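Local structure of AGR_C_1268p (Agrobacterium tumefaciens str. C58, 2GHS) at residues A[125-130]-A[147-152]; A[93-98]-A[103-108]; A[266-271]-A[286-291]. The protein probably binds a divalent metal ion and acts as a gluconolactonase of the regucalcin (SMP-30) type. All coordinates share one frame; numbering follows the deposited sequence.

Interaction 1 of 3, residues A[125-130]-A[147-152]; sequences AELESD and LWIGTM. With K (potassium ion), chain B.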
loop_
_atom_site.group_PDB
_atom_site.type_symbol
_atom_site.label_atom_id
_atom_site.label_comp_id
_atom_site.label_asym_id
_atom_site.label_seq_id
_atom_site.Cartn_x
_atom_site.Cartn_y
_atom_site.Cartn_z
ATOM N N ALA A 125 18.578 3.697 6.599
ATOM C CA ALA A 125 19.073 2.340 6.648
ATOM C C ALA A 125 19.129 1.751 5.247
ATOM O O ALA A 125 18.297 2.050 4.418
ATOM C CB ALA A 125 18.164 1.497 7.553
ATOM N N GLU A 126 20.102 0.883 5.002
ATOM C CA GLU A 126 20.162 0.169 3.724
ATOM C C GLU A 126 18.971 -0.824 3.633
ATOM O O GLU A 126 18.520 -1.356 4.638
ATOM C CB GLU A 126 21.547 -0.491 3.510
ATOM C CG GLU A 126 22.634 0.592 3.262
ATOM C CD GLU A 126 24.027 0.098 2.876
ATOM O OE1 GLU A 126 24.236 -1.125 2.788
ATOM O OE2 GLU A 126 24.905 0.981 2.641
ATOM N N LEU A 127 18.455 -1.070 2.430
ATOM C CA LEU A 127 17.413 -2.063 2.214
ATOM C C LEU A 127 17.637 -2.559 0.813
ATOM O O LEU A 127 17.325 -1.835 -0.161
ATOM C CB LEU A 127 16.011 -1.438 2.332
ATOM C CG LEU A 127 14.799 -2.365 2.157
ATOM C CD1 LEU A 127 14.748 -3.324 3.294
ATOM C CD2 LEU A 127 13.539 -1.500 2.036
ATOM N N GLU A 128 18.244 -3.747 0.702
ATOM C CA GLU A 128 18.628 -4.279 -0.603
ATOM C C GLU A 128 19.306 -3.213 -1.437
ATOM O O GLU A 128 19.131 -3.118 -2.661
ATOM C CB GLU A 128 17.391 -4.840 -1.309
ATOM C CG GLU A 128 16.823 -6.057 -0.591
ATOM C CD GLU A 128 15.781 -6.814 -1.399
ATOM O OE1 GLU A 128 15.430 -6.396 -2.528
ATOM O OE2 GLU A 128 15.294 -7.846 -0.892
ATOM N N SER A 129 20.171 -2.451 -0.767
ATOM C CA SER A 129 20.858 -1.338 -1.395
ATOM C C SER A 129 21.976 -1.804 -2.321
ATOM O O SER A 129 22.528 -1.014 -3.082
ATOM C CB SER A 129 21.413 -0.389 -0.341
ATOM O OG SER A 129 20.376 0.234 0.422
ATOM N N ASP A 130 22.368 -3.075 -2.208
ATOM C CA ASP A 130 23.329 -3.715 -3.089
ATOM C C ASP A 130 22.719 -4.685 -4.095
ATOM O O ASP A 130 23.465 -5.474 -4.724
ATOM C CB ASP A 130 24.330 -4.458 -2.225
ATOM C CG ASP A 130 23.670 -5.527 -1.327
ATOM O OD1 ASP A 130 22.408 -5.567 -1.147
ATOM O OD2 ASP A 130 24.452 -6.342 -0.778
ATOM N N LEU A 147 8.028 -0.868 10.716
ATOM C CA LEU A 147 7.526 -0.939 9.331
ATOM C C LEU A 147 7.664 -2.389 8.864
ATOM O O LEU A 147 8.680 -3.017 9.127
ATOM C CB LEU A 147 8.408 -0.042 8.438
ATOM C CG LEU A 147 8.163 -0.105 6.919
ATOM C CD1 LEU A 147 6.811 0.526 6.572
ATOM C CD2 LEU A 147 9.321 0.624 6.129
ATOM N N TRP A 148 6.680 -2.879 8.117
ATOM C CA TRP A 148 6.861 -4.048 7.273
ATOM C C TRP A 148 6.975 -3.509 5.832
ATOM O O TRP A 148 6.123 -2.734 5.364
ATOM C CB TRP A 148 5.691 -5.015 7.363
ATOM C CG TRP A 148 5.640 -5.918 8.547
ATOM C CD1 TRP A 148 6.085 -5.664 9.826
ATOM C CD2 TRP A 148 5.013 -7.186 8.604
ATOM N NE1 TRP A 148 5.804 -6.718 10.647
ATOM C CE2 TRP A 148 5.143 -7.661 9.922
ATOM C CE3 TRP A 148 4.356 -7.987 7.659
ATOM C CZ2 TRP A 148 4.647 -8.900 10.321
ATOM C CZ3 TRP A 148 3.862 -9.212 8.072
ATOM C CH2 TRP A 148 4.028 -9.654 9.381
ATOM N N ILE A 149 7.976 -3.980 5.106
ATOM C CA ILE A 149 8.188 -3.549 3.758
ATOM C C ILE A 149 8.603 -4.722 2.866
ATOM O O ILE A 149 9.484 -5.504 3.230
ATOM C CB ILE A 149 9.238 -2.397 3.728
ATOM C CG1 ILE A 149 9.492 -1.907 2.295
ATOM C CG2 ILE A 149 10.545 -2.813 4.349
ATOM C CD1 ILE A 149 8.319 -1.199 1.681
ATOM N N GLY A 150 7.942 -4.813 1.717
ATOM C CA GLY A 150 8.224 -5.785 0.687
ATOM C C GLY A 150 9.192 -5.317 -0.369
ATOM O O GLY A 150 9.248 -4.120 -0.729
ATOM N N THR A 151 9.950 -6.268 -0.904
ATOM C CA THR A 151 10.803 -6.000 -2.059
ATOM C C THR A 151 10.515 -7.051 -3.140
ATOM O O THR A 151 9.875 -8.091 -2.857
ATOM C CB THR A 151 12.270 -6.075 -1.724
ATOM O OG1 THR A 151 12.573 -7.413 -1.319
ATOM C CG2 THR A 151 12.647 -5.052 -0.660
HETATM N N MSE A 152 11.005 -6.839 -4.352
HETATM C CA MSE A 152 10.703 -7.742 -5.479
HETATM C C MSE A 152 11.732 -7.557 -6.564
HETATM O O MSE A 152 12.364 -6.501 -6.665
HETATM C CB MSE A 152 9.289 -7.450 -6.044
HETATM C CG MSE A 152 9.133 -6.051 -6.551
HETATM SE SE MSE A 152 7.294 -5.815 -7.158
HETATM C CE MSE A 152 7.367 -6.808 -8.798
HETATM K K K B . 17.421 -2.599 -4.753
HETATM O O HOH W 1 15.082 -3.591 -3.540
#
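Thr151 reaches out from its strand to the carboxylate of Glu128, and its OG1 donates a hydrogen bond to Glu128 OE2 over 2.8 Å. The hydroxyl comes from above the carboxylate plane, 46° out of it. The two side chains approach from opposite directions, Glu128 fully extended beyond CG. Tyr164 OH also bonds to OE2, while the other oxygen, Glu128 OE1, accepts a hydrogen bond from a water 3.0 Å away. That same water lies 2.8 Å from the potassium ion, which Glu128 also binds directly, its backbone O standing 2.8 Å from the metal. One residue thus serves the cation twice, once by its carbonyl and once through its carboxylate and the water. With Thr151, Tyr164 and the water all bonded to it, the carboxylate is probably held at a fixed rotation.

The buried apolar half is closed by Leu127, whose CD2 rests 4.0 Å from Ile149 CG2 with Ile149 CG1 nearly as near; having CG anti to the backbone N (chi1 -179°) carries the leucine's end across to the strand. Past Glu128 the loop turns outward, and at Asp130 it is solvent-exposed, well clear of the strand.

This loop leads from strand 121-125 to strand 134-141, and Leu127 touches both Leu111 of strand 110-115 and Tyr164 of strand 161-167, joining one sheet to the next.

Interaction 2 of 3, residues A[93-98]-A[103-108]; sequences SALAKI and QLIASD. With K (potassium ion), chain B.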
loop_
_atom_site.group_PDB
_atom_site.type_symbol
_atom_site.label_atom_id
_atom_site.label_comp_id
_atom_site.label_asym_id
_atom_site.label_seq_id
_atom_site.Cartn_x
_atom_site.Cartn_y
_atom_site.Cartn_z
ATOM N N SER A 93 8.270 3.646 -2.724
ATOM C CA SER A 93 7.021 2.881 -2.714
ATOM C C SER A 93 6.211 2.882 -1.431
ATOM O O SER A 93 5.063 2.411 -1.473
ATOM C CB SER A 93 7.288 1.451 -3.096
ATOM O OG SER A 93 8.084 0.836 -2.082
ATOM N N ALA A 94 6.775 3.376 -0.319
ATOM C CA ALA A 94 6.015 3.458 0.953
ATOM C C ALA A 94 6.450 4.643 1.741
ATOM O O ALA A 94 7.607 5.033 1.690
ATOM C CB ALA A 94 6.162 2.229 1.800
ATOM N N LEU A 95 5.499 5.207 2.483
ATOM C CA LEU A 95 5.741 6.408 3.274
ATOM C C LEU A 95 5.173 6.230 4.687
ATOM O O LEU A 95 4.036 5.791 4.831
ATOM C CB LEU A 95 5.053 7.619 2.623
ATOM C CG LEU A 95 5.293 9.031 3.151
ATOM C CD1 LEU A 95 6.675 9.543 2.751
ATOM C CD2 LEU A 95 4.231 10.018 2.654
ATOM N N ALA A 96 5.942 6.652 5.694
ATOM C CA ALA A 96 5.479 6.661 7.068
ATOM C C ALA A 96 5.786 8.009 7.661
ATOM O O ALA A 96 6.837 8.605 7.411
ATOM C CB ALA A 96 6.123 5.584 7.874
ATOM N N LYS A 97 4.859 8.501 8.470
ATOM C CA LYS A 97 5.107 9.706 9.217
ATOM C C LYS A 97 5.971 9.386 10.429
ATOM O O LYS A 97 5.706 8.412 11.122
ATOM C CB LYS A 97 3.782 10.346 9.667
ATOM C CG LYS A 97 3.900 11.653 10.460
ATOM C CD LYS A 97 2.535 12.324 10.660
ATOM C CE LYS A 97 2.656 13.593 11.389
ATOM N NZ LYS A 97 1.341 14.313 11.524
ATOM N N ILE A 98 6.956 10.246 10.709
ATOM C CA ILE A 98 7.730 10.230 11.950
ATOM C C ILE A 98 7.254 11.324 12.910
ATOM O O ILE A 98 7.067 11.098 14.147
ATOM C CB ILE A 98 9.210 10.328 11.659
ATOM C CG1 ILE A 98 9.678 9.113 10.891
ATOM C CG2 ILE A 98 10.014 10.483 12.970
ATOM C CD1 ILE A 98 11.084 9.220 10.356
ATOM N N GLN A 103 9.415 12.396 7.619
ATOM C CA GLN A 103 8.797 11.199 7.102
ATOM C C GLN A 103 9.914 10.166 6.830
ATOM O O GLN A 103 11.091 10.518 6.669
ATOM C CB GLN A 103 8.115 11.494 5.776
ATOM C CG GLN A 103 6.970 12.481 5.875
ATOM C CD GLN A 103 6.545 13.050 4.519
ATOM O OE1 GLN A 103 7.371 13.250 3.635
ATOM N NE2 GLN A 103 5.255 13.317 4.356
ATOM N N LEU A 104 9.495 8.903 6.734
ATOM C CA LEU A 104 10.342 7.756 6.298
ATOM C C LEU A 104 9.828 7.281 4.934
ATOM O O LEU A 104 8.624 7.131 4.747
ATOM C CB LEU A 104 10.220 6.611 7.321
ATOM C CG LEU A 104 10.972 5.324 6.953
ATOM C CD1 LEU A 104 12.478 5.489 6.984
ATOM C CD2 LEU A 104 10.544 4.176 7.828
ATOM N N ILE A 105 10.738 7.164 3.968
ATOM C CA ILE A 105 10.372 6.660 2.653
ATOM C C ILE A 105 11.162 5.393 2.385
ATOM O O ILE A 105 12.394 5.364 2.563
ATOM C CB ILE A 105 10.707 7.675 1.555
ATOM C CG1 ILE A 105 9.728 8.856 1.608
ATOM C CG2 ILE A 105 10.663 6.993 0.202
ATOM C CD1 ILE A 105 10.041 9.937 0.621
ATOM N N ALA A 106 10.453 4.339 1.972
ATOM C CA ALA A 106 11.079 3.099 1.517
ATOM C C ALA A 106 11.228 3.209 0.012
ATOM O O ALA A 106 10.309 3.582 -0.688
ATOM C CB ALA A 106 10.231 1.896 1.857
ATOM N N SER A 107 12.395 2.840 -0.484
ATOM C CA SER A 107 12.655 2.883 -1.893
ATOM C C SER A 107 13.492 1.700 -2.345
ATOM O O SER A 107 13.958 0.889 -1.518
ATOM C CB SER A 107 13.430 4.153 -2.210
ATOM O OG SER A 107 14.822 4.057 -1.884
ATOM N N ASP A 108 13.693 1.620 -3.665
ATOM C CA ASP A 108 14.572 0.649 -4.290
ATOM C C ASP A 108 16.017 0.771 -3.893
ATOM O O ASP A 108 16.801 -0.160 -4.100
ATOM C CB ASP A 108 14.418 0.661 -5.822
ATOM C CG ASP A 108 14.739 2.020 -6.482
ATOM O OD1 ASP A 108 14.703 3.055 -5.795
ATOM O OD2 ASP A 108 14.951 2.035 -7.739
HETATM K K K B . 17.421 -2.599 -4.753
HETATM O O HOH W 1 15.082 -3.591 -3.540
#
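Ala96 O takes the backbone N-H of Leu104 at 2.8 Å and, on the same carbonyl, a CA-H contact from Gln103 CA at 3.3 Å. The return bond runs from Ala96 N to Leu104 O over 2.9 Å, completing a hydrogen-bonded antiparallel pair. Farther along, Ala106 N donates to Ala94 O. Its own carbonyl turns instead to Ser93, where Ser93 N meets Ala106 O at 2.9 Å. Ser93 and Ala94 therefore both face Ala106, a classic beta bulge.

The two strands form a tight beta hairpin, the inner half of a four-stranded antiparallel sheet in what the family makes a beta-propeller blade. The bulge lies at the end of the hairpin near Arg135 and Asn137, predicted substrate-binding residues, and Ser93 OG is hydrogen-bonded to Ser136 OG and Asn137 O.

On one face the CB atoms of Ala94 and Ala106 lie 4.1 Å apart, small residues against which Ile149 of strand 147-153 packs. Leu104 shares this face. Ile98 holds its CG1 anti to the carbonyl carbon (chi1 -64°), which carries CD1 back to within 4.1 Å of Leu104 CB. The other face carries Leu95 and Gln103, the glutamine's OE1 being hydrogen-bonded to Arg114 NH1. Beyond the strand, Asp108 O binds the potassium ion at 2.6 Å, and Asp108 OD2 makes a salt bridge with Arg154.

Interaction 3 of 3, residues A[266-271]-A[286-291]; sequences YEVPGK and LLVTSA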
loop_
_atom_site.group_PDB
_atom_site.type_symbol
_atom_site.label_atom_id
_atom_site.label_comp_id
_atom_site.label_asym_id
_atom_site.label_seq_id
_atom_site.Cartn_x
_atom_site.Cartn_y
_atom_site.Cartn_z
ATOM N N TYR A 266 -16.330 -3.582 -4.286
ATOM C CA TYR A 266 -16.625 -2.174 -4.524
ATOM C C TYR A 266 -15.890 -1.813 -5.788
ATOM O O TYR A 266 -14.633 -1.847 -5.843
ATOM C CB TYR A 266 -16.129 -1.307 -3.350
ATOM C CG TYR A 266 -16.802 -1.632 -2.038
ATOM C CD1 TYR A 266 -16.316 -2.646 -1.224
ATOM C CD2 TYR A 266 -17.986 -1.003 -1.666
ATOM C CE1 TYR A 266 -16.945 -2.990 -0.060
ATOM C CE2 TYR A 266 -18.614 -1.348 -0.454
ATOM C CZ TYR A 266 -18.087 -2.354 0.326
ATOM O OH TYR A 266 -18.729 -2.704 1.523
ATOM N N GLU A 267 -16.658 -1.538 -6.837
ATOM C CA GLU A 267 -16.123 -1.240 -8.152
ATOM C C GLU A 267 -15.476 0.163 -8.177
ATOM O O GLU A 267 -15.941 1.095 -7.510
ATOM C CB GLU A 267 -17.190 -1.400 -9.240
ATOM C CG GLU A 267 -17.744 -2.831 -9.357
ATOM C CD GLU A 267 -18.778 -3.004 -10.456
ATOM O OE1 GLU A 267 -19.341 -1.998 -10.952
ATOM O OE2 GLU A 267 -19.042 -4.181 -10.847
ATOM N N VAL A 268 -14.398 0.283 -8.946
ATOM C CA VAL A 268 -13.724 1.569 -9.268
ATOM C C VAL A 268 -13.379 1.577 -10.753
ATOM O O VAL A 268 -13.195 0.527 -11.358
ATOM C CB VAL A 268 -12.455 1.827 -8.446
ATOM C CG1 VAL A 268 -12.793 1.870 -6.943
ATOM C CG2 VAL A 268 -11.459 0.788 -8.653
ATOM N N PRO A 269 -13.344 2.769 -11.344
ATOM C CA PRO A 269 -13.161 2.875 -12.793
ATOM C C PRO A 269 -11.819 2.426 -13.319
ATOM O O PRO A 269 -11.768 1.920 -14.442
ATOM C CB PRO A 269 -13.385 4.374 -13.077
ATOM C CG PRO A 269 -14.182 4.846 -11.964
ATOM C CD PRO A 269 -13.667 4.076 -10.759
ATOM N N GLY A 270 -10.743 2.596 -12.555
ATOM C CA GLY A 270 -9.425 2.110 -13.016
ATOM C C GLY A 270 -9.276 0.635 -12.724
ATOM O O GLY A 270 -9.297 0.239 -11.544
ATOM N N LYS A 271 -9.087 -0.167 -13.778
ATOM C CA LYS A 271 -9.128 -1.623 -13.665
ATOM C C LYS A 271 -7.899 -2.193 -12.991
ATOM O O LYS A 271 -7.985 -3.201 -12.306
ATOM C CB LYS A 271 -9.365 -2.289 -15.035
ATOM C CG LYS A 271 -10.709 -1.911 -15.685
ATOM C CD LYS A 271 -11.936 -2.293 -14.811
ATOM C CE LYS A 271 -12.869 -1.102 -14.543
ATOM N N LEU A 286 -12.507 6.097 1.831
ATOM C CA LEU A 286 -11.525 5.196 1.265
ATOM C C LEU A 286 -11.015 5.720 -0.068
ATOM O O LEU A 286 -11.779 5.846 -1.019
ATOM C CB LEU A 286 -12.083 3.776 1.137
ATOM C CG LEU A 286 -11.005 2.698 1.049
ATOM C CD1 LEU A 286 -10.308 2.459 2.400
ATOM C CD2 LEU A 286 -11.549 1.406 0.476
ATOM N N LEU A 287 -9.736 6.065 -0.081
ATOM C CA LEU A 287 -8.991 6.409 -1.317
ATOM C C LEU A 287 -8.479 5.140 -1.989
ATOM O O LEU A 287 -8.108 4.198 -1.274
ATOM C CB LEU A 287 -7.829 7.361 -0.937
ATOM C CG LEU A 287 -6.830 7.815 -2.014
ATOM C CD1 LEU A 287 -6.192 9.105 -1.564
ATOM C CD2 LEU A 287 -5.750 6.778 -2.258
ATOM N N VAL A 288 -8.432 5.107 -3.331
ATOM C CA VAL A 288 -7.993 3.930 -4.096
ATOM C C VAL A 288 -7.138 4.416 -5.254
ATOM O O VAL A 288 -7.594 5.245 -6.041
ATOM C CB VAL A 288 -9.202 3.148 -4.662
ATOM C CG1 VAL A 288 -8.736 1.927 -5.346
ATOM C CG2 VAL A 288 -10.212 2.829 -3.544
ATOM N N THR A 289 -5.880 3.977 -5.302
ATOM C CA THR A 289 -4.983 4.217 -6.413
ATOM C C THR A 289 -5.137 3.157 -7.487
ATOM O O THR A 289 -5.614 2.027 -7.256
ATOM C CB THR A 289 -3.506 4.267 -5.975
ATOM O OG1 THR A 289 -3.194 3.143 -5.151
ATOM C CG2 THR A 289 -3.252 5.521 -5.156
ATOM N N SER A 290 -4.660 3.525 -8.661
ATOM C CA SER A 290 -4.657 2.616 -9.803
ATOM C C SER A 290 -3.452 2.879 -10.733
ATOM O O SER A 290 -2.624 3.753 -10.486
ATOM C CB SER A 290 -5.977 2.687 -10.589
ATOM O OG SER A 290 -6.132 3.927 -11.264
ATOM N N ALA A 291 -3.341 2.056 -11.757
ATOM C CA ALA A 291 -2.159 2.071 -12.637
ATOM C C ALA A 291 -2.536 2.014 -14.116
ATOM O O ALA A 291 -3.577 1.472 -14.495
ATOM C CB ALA A 291 -1.224 0.869 -12.305
#
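The chain at 266-271 leaves the end of a strand and continues as a loop, running in roughly the same direction as strand 286-290 and drawing closer to it. The CA atoms of Val268 and Val288 are still 8.1 Å apart, whereas those of Gly270 and Ser290 have closed to 5.8 Å. No hydrogen bond spans the gap, so the segments meet through side chains at the wide end and by a backbone carbon at the narrow one.

At the wide end the two valines face each other across the interface. Val268 CG1 stands 4.4 Å from Val288 CG1 and about as far from the other branch, CG2, so it points between the two methyls. Val268 CG2 is a similar distance from Val288 CG1, which makes this a loose, even meeting of methyl groups rather than a close interlock. Thr273 of the adjoining strand 273-279 touches both valines.

At the narrow end Gly270 has no side chain, and its CA is itself the surface that Ser290 meets, 4.1 Å from Ser290 OG. The serine's torsion (chi1 69°) sets OG between the backbone N and the carbonyl carbon, and its hydrogen bond goes to Leu308 O, so the buried hydroxyl is satisfied away from the glycine. Next to it Pro269 O accepts a bond from Asn303 ND2, tying the loop to the residues just past helix 297-302.

The loop is the connection from strand 262-267 of one sheet to strand 273-279 of the next, laid over the neighbouring strand 285-290: packing between adjacent blades of a beta propeller. Ser290 lies about 9 Å, side chain to side chain, from Asp233 and Glu52, which are predicted to bind the divalent metal.

How the interactions relate
From the N terminus, interaction 2 comes first and closes only a short hairpin turn. Interaction 1 follows and closes a longer loop that contains strand 134-141; interaction 3 comes last, closing one around strand 273-279. The three are in series, none enclosing or crossing another. Interactions 1 and 2 are direct neighbours: Leu147 CD2 lies 4.1 Å from Leu104 CD2, and both contacts supply carbonyl ligands to the same potassium ion, with Leu131 and Asn134 adding theirs. Interaction 3 lies beyond the chain's centre, about 27 Å from interaction 1 between centres. Interactions 1 and 3 each lay an inter-sheet loop on the following sheet, while interaction 2 builds within one.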